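Local structure of hydrogenase expression/formation protein HypE (Desulfovibrio vulgaris subsp. vulgaris, 2Z1U) at residues H76-N80 against S198-N202; S83-R88 against V205-L210. The protein binds ATP and magnesium and, as a HypE-family member, probably takes part in the maturation of hydrogenases. One frame throughout, in Å; residues are numbered along the deposited sequence.

Interaction 1: residues H76-N80 against S198-N202; sequences HGTVN and SASLN
The imidazole of H76 lies with one face against the extended backbone of the 198-202 segment, A199 CA and S200 N sitting 3.4 to 3.5 Å above the ring plane and displaced toward its rim. At the ring's edge ND1 meets S198 OG at 2.8 Å in a fairly straight hydrogen bond, for which either atom could be the donor. At the other end of the ring CD2 comes within 3.2 Å of S200 OG, which stands off the plane on the side of the covered face, so two serine hydroxyls flank the imidazole.

One helical turn on, the carboxamide of N80 grips the same chain twice. Its ND2 points at A199 O (3.0 Å, 171° at the hydrogen), in the amide plane and the carbonyl plane alike, and its OD1 accepts from L201 N at 2.7 Å with the donor tilted 27° from the plane. With CG anti to the carbonyl carbon and OD1 nearly eclipsing CA (chi2 -9°), both ends of the group face the passing backbone. The two bonds should fix its rotation. Beyond them, toward the start of helix 202-212, V79 CG1 packs against S200 OG and the side chain of N202, whose ND2 is held by A121 O.

L201 is the N-cap residue of helix 202-212, and the side chain of N80 lies about 5 Å from those of the magnesium ligands D81 and D220. The contact thus fastens helix 70-83 of the N-terminal domain to the segment entering helix 202-212 of the C-terminal domain, beside the ATP-magnesium site of this PurM-like (AIR synthase-related) fold.

Interaction 2: residues S83-R88 against V205-L210; sequences SMLGAR and VEKLVL
R88 and E206 form a salt bridge at the partly exposed margin of the contact. R88 NE gives its hydrogen to E206 OE1 at 3.0 Å in an almost linear bond (175°), with the acceptor in the guanidinium plane; seen from the glutamate, the donor stands well above the carboxylate plane. The second bond, from R88 NH2 to E206 OE2 at 3.1 Å, is weak and bent, consistent with the 47° between the two flat groups. Each carboxylate oxygen thus receives one arginine hydrogen. R88 runs extended from CG, anti to its N, and then bends at chi3 (-67°) to bring NE round to the acid.

The arginine lies at the start of strand 87-99, just past the type I turn S83-G86 at the foot of helix 70-83, so the junction leading into the N-terminal-domain sheet of this AIR synthase-related fold rests on helix 202-212 of the C-terminal domain. In the turn, S83 O accepts G86 N at 2.8 Å and is also touched by V205 CG1 at 3.2 Å. S83 OG is bonded to V79 O, and S83 CB meets V205 CG2.

M84 folds back through two bends to lay CE against V205 CG2 (3.8 Å), the two side chains crossing at about a right angle; it also touches L218 of its own chain and D41 of the second subunit. G86, at positive phi, presents its CA to V209 CG2 at 4.0 Å, while its backbone is hydrogen-bonded to L152.

From the N terminus, helix 70-83 supplies residues 76-80 to interaction 1, and the turn after it, leading into strand 87-99, supplies residues 83-88 to interaction 2. The chain then passes through the rest of the N-terminal sheet and into the C-terminal domain before interaction 1 closes a 117-residue loop at 198-202. Interaction 2 closes one of 116 residues at 205-210. Because the segments alternate, the loops cross rather than nest. They meet where N202 CB lies 3.2 Å from S83 OG. Together they bind one continuous helix-turn-strand unit to the loop and helix 202-212 of the other domain.

Interaction 1: residues H76-N80 against S198-N202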
loop_
_atom_site.group_PDB
_atom_site.type_symbol
_atom_site.label_atom_id
_atom_site.label_comp_id
_atom_site.label_asym_id
_atom_site.label_seq_id
_atom_site.Cartn_x
_atom_site.Cartn_y
_atom_site.Cartn_z
ATOM N N HIS A 76 -11.196 7.931 -0.199
ATOM C CA HIS A 76 -11.134 9.405 -0.237
ATOM C C HIS A 76 -9.760 9.973 0.122
ATOM O O HIS A 76 -9.240 10.860 -0.569
ATOM C CB HIS A 76 -12.199 10.042 0.689
ATOM C CG HIS A 76 -13.611 9.718 0.303
ATOM N ND1 HIS A 76 -14.651 9.710 1.209
ATOM C CD2 HIS A 76 -14.151 9.370 -0.889
ATOM C CE1 HIS A 76 -15.771 9.378 0.588
ATOM N NE2 HIS A 76 -15.489 9.159 -0.682
ATOM N N GLY A 77 -9.169 9.455 1.189
ATOM C CA GLY A 77 -7.891 10.010 1.700
ATOM C C GLY A 77 -6.785 9.867 0.658
ATOM O O GLY A 77 -5.948 10.768 0.482
ATOM N N THR A 78 -6.783 8.737 -0.044
ATOM C CA THR A 78 -5.722 8.429 -1.001
ATOM C C THR A 78 -5.978 9.130 -2.360
ATOM O O THR A 78 -5.044 9.670 -2.980
ATOM C CB THR A 78 -5.509 6.908 -1.107
ATOM O OG1 THR A 78 -4.878 6.462 0.104
ATOM C CG2 THR A 78 -4.618 6.549 -2.274
ATOM N N VAL A 79 -7.239 9.142 -2.785
ATOM C CA VAL A 79 -7.686 9.992 -3.898
ATOM C C VAL A 79 -7.245 11.451 -3.611
ATOM O O VAL A 79 -6.644 12.111 -4.475
ATOM C CB VAL A 79 -9.231 9.894 -4.115
ATOM C CG1 VAL A 79 -9.767 11.058 -4.984
ATOM C CG2 VAL A 79 -9.624 8.553 -4.744
ATOM N N ASN A 80 -7.509 11.937 -2.388
ATOM C CA ASN A 80 -7.120 13.296 -2.009
ATOM C C ASN A 80 -5.608 13.542 -2.039
ATOM O O ASN A 80 -5.168 14.549 -2.594
ATOM C CB ASN A 80 -7.727 13.713 -0.639
ATOM C CG ASN A 80 -9.244 13.808 -0.695
ATOM O OD1 ASN A 80 -9.840 13.734 -1.775
ATOM N ND2 ASN A 80 -9.882 13.894 0.458
ATOM N N SER A 198 -15.461 12.955 5.390
ATOM C CA SER A 198 -14.801 12.070 4.427
ATOM C C SER A 198 -15.411 12.273 3.045
ATOM O O SER A 198 -16.590 11.989 2.817
ATOM C CB SER A 198 -14.907 10.610 4.864
ATOM O OG SER A 198 -14.160 9.755 4.006
ATOM N N ALA A 199 -14.609 12.817 2.134
ATOM C CA ALA A 199 -15.087 13.116 0.789
ATOM C C ALA A 199 -13.906 13.271 -0.137
ATOM O O ALA A 199 -12.836 13.716 0.263
ATOM C CB ALA A 199 -15.958 14.418 0.774
ATOM N N SER A 200 -14.139 12.934 -1.389
ATOM C CA SER A 200 -13.166 13.039 -2.466
ATOM C C SER A 200 -13.083 14.452 -3.015
ATOM O O SER A 200 -14.096 15.044 -3.348
ATOM C CB SER A 200 -13.592 12.076 -3.613
ATOM O OG SER A 200 -12.936 10.850 -3.404
ATOM N N LEU A 201 -11.862 14.962 -3.145
ATOM C CA LEU A 201 -11.617 16.347 -3.566
ATOM C C LEU A 201 -10.966 16.463 -4.938
ATOM O O LEU A 201 -10.600 17.553 -5.359
ATOM C CB LEU A 201 -10.724 17.059 -2.520
ATOM C CG LEU A 201 -11.241 17.134 -1.075
ATOM C CD1 LEU A 201 -10.180 17.790 -0.179
ATOM C CD2 LEU A 201 -12.569 17.871 -1.019
ATOM N N ASN A 202 -10.842 15.347 -5.646
ATOM C CA ASN A 202 -10.187 15.351 -6.962
ATOM C C ASN A 202 -10.824 16.280 -7.997
ATOM O O ASN A 202 -10.118 16.907 -8.800
ATOM C CB ASN A 202 -9.999 13.922 -7.523
ATOM C CG ASN A 202 -11.301 13.148 -7.638
ATOM O OD1 ASN A 202 -12.109 13.125 -6.720
ATOM N ND2 ASN A 202 -11.491 12.487 -8.764
#

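Interaction 2: residues S83-R88 against V205-L210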
loop_
_atom_site.group_PDB
_atom_site.type_symbol
_atom_site.label_atom_id
_atom_site.label_comp_id
_atom_site.label_asym_id
_atom_site.label_seq_id
_atom_site.Cartn_x
_atom_site.Cartn_y
_atom_site.Cartn_z
ATOM N N SER A 83 -4.321 13.926 -5.464
ATOM C CA SER A 83 -4.811 15.238 -5.936
ATOM C C SER A 83 -3.976 16.428 -5.474
ATOM O O SER A 83 -3.856 17.424 -6.204
ATOM C CB SER A 83 -6.286 15.468 -5.552
ATOM O OG SER A 83 -7.145 14.487 -6.151
ATOM N N MET A 84 -3.405 16.333 -4.268
ATOM C CA MET A 84 -2.600 17.442 -3.708
ATOM C C MET A 84 -1.385 17.815 -4.559
ATOM O O MET A 84 -0.895 18.929 -4.466
ATOM C CB MET A 84 -2.165 17.141 -2.265
ATOM C CG MET A 84 -3.295 16.890 -1.263
ATOM S SD MET A 84 -4.516 18.223 -1.115
ATOM C CE MET A 84 -5.726 17.814 -2.391
ATOM N N LEU A 85 -0.895 16.882 -5.375
ATOM C CA LEU A 85 0.178 17.188 -6.316
ATOM C C LEU A 85 -0.349 17.681 -7.667
ATOM O O LEU A 85 0.363 17.627 -8.669
ATOM C CB LEU A 85 1.074 15.966 -6.522
ATOM C CG LEU A 85 2.578 16.211 -6.373
ATOM C CD1 LEU A 85 2.927 16.532 -4.910
ATOM C CD2 LEU A 85 3.377 15.006 -6.873
ATOM N N GLY A 86 -1.590 18.168 -7.697
ATOM C CA GLY A 86 -2.154 18.731 -8.921
ATOM C C GLY A 86 -2.307 17.657 -9.976
ATOM O O GLY A 86 -2.108 17.914 -11.166
ATOM N N ALA A 87 -2.660 16.450 -9.531
ATOM C CA ALA A 87 -2.805 15.297 -10.407
ATOM C C ALA A 87 -4.236 14.771 -10.444
ATOM O O ALA A 87 -5.029 15.030 -9.538
ATOM C CB ALA A 87 -1.843 14.188 -9.992
ATOM N N ARG A 88 -4.551 14.051 -11.518
ATOM C CA ARG A 88 -5.826 13.383 -11.685
ATOM C C ARG A 88 -5.633 11.924 -11.231
ATOM O O ARG A 88 -4.975 11.158 -11.919
ATOM C CB ARG A 88 -6.238 13.446 -13.175
ATOM C CG ARG A 88 -7.517 12.728 -13.527
ATOM C CD ARG A 88 -7.742 12.771 -15.041
ATOM N NE ARG A 88 -8.007 14.142 -15.474
ATOM C CZ ARG A 88 -7.708 14.623 -16.675
ATOM N NH1 ARG A 88 -7.131 13.844 -17.583
ATOM N NH2 ARG A 88 -8.002 15.882 -16.977
ATOM N N VAL A 205 -10.026 19.959 -7.196
ATOM C CA VAL A 205 -8.604 20.165 -7.530
ATOM C C VAL A 205 -8.376 20.274 -9.039
ATOM O O VAL A 205 -7.656 21.156 -9.490
ATOM C CB VAL A 205 -7.667 19.077 -6.927
ATOM C CG1 VAL A 205 -6.235 19.225 -7.452
ATOM C CG2 VAL A 205 -7.646 19.160 -5.399
ATOM N N GLU A 206 -8.982 19.371 -9.816
ATOM C CA GLU A 206 -8.860 19.442 -11.266
ATOM C C GLU A 206 -9.284 20.831 -11.793
ATOM O O GLU A 206 -8.546 21.458 -12.572
ATOM C CB GLU A 206 -9.621 18.286 -11.953
ATOM C CG GLU A 206 -9.597 18.370 -13.496
ATOM C CD GLU A 206 -9.827 17.042 -14.189
ATOM O OE1 GLU A 206 -9.441 15.996 -13.631
ATOM O OE2 GLU A 206 -10.368 17.041 -15.319
ATOM N N LYS A 207 -10.439 21.330 -11.344
ATOM C CA LYS A 207 -10.922 22.637 -11.796
ATOM C C LYS A 207 -10.016 23.771 -11.320
ATOM O O LYS A 207 -9.789 24.722 -12.061
ATOM C CB LYS A 207 -12.370 22.909 -11.380
ATOM C CG LYS A 207 -12.961 24.105 -12.117
ATOM C CD LYS A 207 -14.402 24.385 -11.743
ATOM C CE LYS A 207 -15.013 25.366 -12.742
ATOM N NZ LYS A 207 -16.435 25.636 -12.429
ATOM N N LEU A 208 -9.487 23.662 -10.098
ATOM C CA LEU A 208 -8.545 24.655 -9.586
ATOM C C LEU A 208 -7.318 24.752 -10.480
ATOM O O LEU A 208 -6.921 25.837 -10.894
ATOM C CB LEU A 208 -8.092 24.295 -8.171
ATOM C CG LEU A 208 -9.018 24.604 -6.995
ATOM C CD1 LEU A 208 -8.374 24.095 -5.703
ATOM C CD2 LEU A 208 -9.349 26.109 -6.893
ATOM N N VAL A 209 -6.728 23.600 -10.767
ATOM C CA VAL A 209 -5.443 23.525 -11.432
ATOM C C VAL A 209 -5.538 23.904 -12.926
ATOM O O VAL A 209 -4.714 24.683 -13.442
ATOM C CB VAL A 209 -4.800 22.138 -11.117
ATOM C CG1 VAL A 209 -4.144 21.487 -12.302
ATOM C CG2 VAL A 209 -3.873 22.250 -9.876
ATOM N N LEU A 210 -6.593 23.428 -13.585
ATOM C CA LEU A 210 -6.799 23.667 -15.018
ATOM C C LEU A 210 -7.522 24.956 -15.395
ATOM O O LEU A 210 -7.283 25.491 -16.479
ATOM C CB LEU A 210 -7.515 22.475 -15.659
ATOM C CG LEU A 210 -6.810 21.129 -15.530
ATOM C CD1 LEU A 210 -7.714 20.043 -16.063
ATOM C CD2 LEU A 210 -5.479 21.146 -16.263
#